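Long-range contact in peptidoglycan glycosyltransferase (Eggerthella lenta, PDB 4MNR), which is a penicillin-binding protein that combines a PBP-type dimerisation domain with a penicillin-binding domain of the beta-lactamase clan: residues K129-V134 / D174-S179. Sequence-based numbering, arbitrary orientation.
Sequences KGACVV and DRAAGS
Asp174 OD1 grips the turn that sets Arg175 and Ala176 against Ala131: it accepts from Ala177 N at 2.9 Å, nearly straight (171°) but from above the carboxylate plane, and weakly from Gly178 N. This is an Asx motif. Ser179 OG adds a bond of 3.0 Å to Asp174 O. From this turn Ala176 CB touches both Ala131 CB, 3.9 Å away, and Val133 CG2 at 4.0 Å. Ala131 CB also rests 3.5 Å from Arg175 O. Arg175 CG stands anti to its carbonyl carbon (chi1 -73°), and the chain then runs extended to NE beside the strand, with CD 3.4 Å from Gly130 O. Lys129 CG lies over one guanidinium face, off toward the rim, and its CD reaches Arg175 NH2 at 3.2 Å. The two like-charged ends are not in contact; Glu432, which also touches Lys129, forms a salt bridge with Arg175 NE and probably offsets the repulsion; Ser170 OG hydrogen-bonds NH2. Ser147 OG, from edge strand 142-148, binds Ala176 N. The loop between helices 156-165 and 188-197 thus lies against strand 130-135, which pairs antiparallel with 142-148 and 425-431; Ala131 and Val133 also touch helix 321-332.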
loop_
_atom_site.group_PDB
_atom_site.type_symbol
_atom_site.label_atom_id
_atom_site.label_comp_id
_atom_site.label_asym_id
_atom_site.label_seq_id
_atom_site.Cartn_x
_atom_site.Cartn_y
_atom_site.Cartn_z
ATOM N N LYS A 129 -0.737 15.108 1.073
ATOM C CA LYS A 129 -0.418 14.354 -0.120
ATOM C C LYS A 129 -0.076 12.932 0.333
ATOM O O LYS A 129 0.710 12.734 1.265
ATOM C CB LYS A 129 0.791 14.985 -0.784
ATOM C CG LYS A 129 0.936 14.700 -2.242
ATOM C CD LYS A 129 1.600 15.889 -2.917
ATOM C CE LYS A 129 0.785 17.145 -2.674
ATOM N NZ LYS A 129 1.265 18.307 -3.480
ATOM N N GLY A 130 -0.663 11.939 -0.315
ATOM C CA GLY A 130 -0.355 10.562 0.046
ATOM C C GLY A 130 -1.429 9.588 -0.374
ATOM O O GLY A 130 -2.226 9.873 -1.272
ATOM N N ALA A 131 -1.468 8.432 0.282
ATOM C CA ALA A 131 -2.404 7.399 -0.119
ATOM C C ALA A 131 -2.650 6.417 0.992
ATOM O O ALA A 131 -1.816 6.257 1.891
ATOM C CB ALA A 131 -1.871 6.654 -1.342
ATOM N N CYS A 132 -3.792 5.738 0.910
ATOM C CA CYS A 132 -4.157 4.749 1.914
ATOM C C CYS A 132 -4.887 3.587 1.261
ATOM O O CYS A 132 -5.782 3.805 0.440
ATOM C CB CYS A 132 -5.035 5.410 2.971
ATOM S SG CYS A 132 -5.599 4.271 4.263
ATOM N N VAL A 133 -4.496 2.356 1.605
ATOM C CA VAL A 133 -5.174 1.163 1.113
ATOM C C VAL A 133 -5.569 0.302 2.314
ATOM O O VAL A 133 -4.764 0.105 3.218
ATOM C CB VAL A 133 -4.258 0.342 0.170
ATOM C CG1 VAL A 133 -4.910 -1.007 -0.182
ATOM C CG2 VAL A 133 -3.923 1.137 -1.095
ATOM N N VAL A 134 -6.814 -0.172 2.338
ATOM C CA VAL A 134 -7.285 -1.061 3.392
ATOM C C VAL A 134 -7.737 -2.327 2.689
ATOM O O VAL A 134 -8.479 -2.262 1.715
ATOM C CB VAL A 134 -8.487 -0.465 4.150
ATOM C CG1 VAL A 134 -8.957 -1.414 5.222
ATOM C CG2 VAL A 134 -8.130 0.883 4.776
ATOM N N ASP A 174 -2.946 8.927 -9.361
ATOM C CA ASP A 174 -3.348 7.799 -8.516
ATOM C C ASP A 174 -2.164 7.422 -7.635
ATOM O O ASP A 174 -1.212 6.788 -8.087
ATOM C CB ASP A 174 -3.764 6.607 -9.393
ATOM C CG ASP A 174 -4.223 5.388 -8.584
ATOM O OD1 ASP A 174 -3.807 5.210 -7.422
ATOM O OD2 ASP A 174 -5.017 4.592 -9.128
ATOM N N ARG A 175 -2.208 7.821 -6.376
ATOM C CA ARG A 175 -1.093 7.541 -5.486
ATOM C C ARG A 175 -1.185 6.199 -4.792
ATOM O O ARG A 175 -0.183 5.701 -4.285
ATOM C CB ARG A 175 -0.964 8.640 -4.435
ATOM C CG ARG A 175 -0.404 9.947 -5.006
ATOM C CD ARG A 175 -0.359 11.033 -3.928
ATOM N NE ARG A 175 0.542 12.112 -4.321
ATOM C CZ ARG A 175 0.216 13.103 -5.145
ATOM N NH1 ARG A 175 -1.006 13.184 -5.651
ATOM N NH2 ARG A 175 1.123 14.015 -5.461
ATOM N N ALA A 176 -2.382 5.628 -4.725
ATOM C CA ALA A 176 -2.580 4.378 -3.989
ATOM C C ALA A 176 -2.135 3.134 -4.740
ATOM O O ALA A 176 -1.622 2.179 -4.135
ATOM C CB ALA A 176 -4.052 4.240 -3.555
ATOM N N ALA A 177 -2.378 3.121 -6.043
ATOM C CA ALA A 177 -2.018 1.982 -6.873
ATOM C C ALA A 177 -0.973 2.369 -7.905
ATOM O O ALA A 177 -0.190 1.529 -8.334
ATOM C CB ALA A 177 -3.242 1.431 -7.570
ATOM N N GLY A 178 -0.977 3.637 -8.304
ATOM C CA GLY A 178 -0.288 4.061 -9.519
ATOM C C GLY A 178 1.084 4.697 -9.402
ATOM O O GLY A 178 1.665 5.087 -10.415
ATOM N N SER A 179 1.602 4.781 -8.178
ATOM C CA SER A 179 2.833 5.520 -7.882
ATOM C C SER A 179 3.840 4.704 -7.062
ATOM O O SER A 179 3.466 4.072 -6.079
ATOM C CB SER A 179 2.477 6.792 -7.101
ATOM O OG SER A 179 1.687 7.661 -7.894
#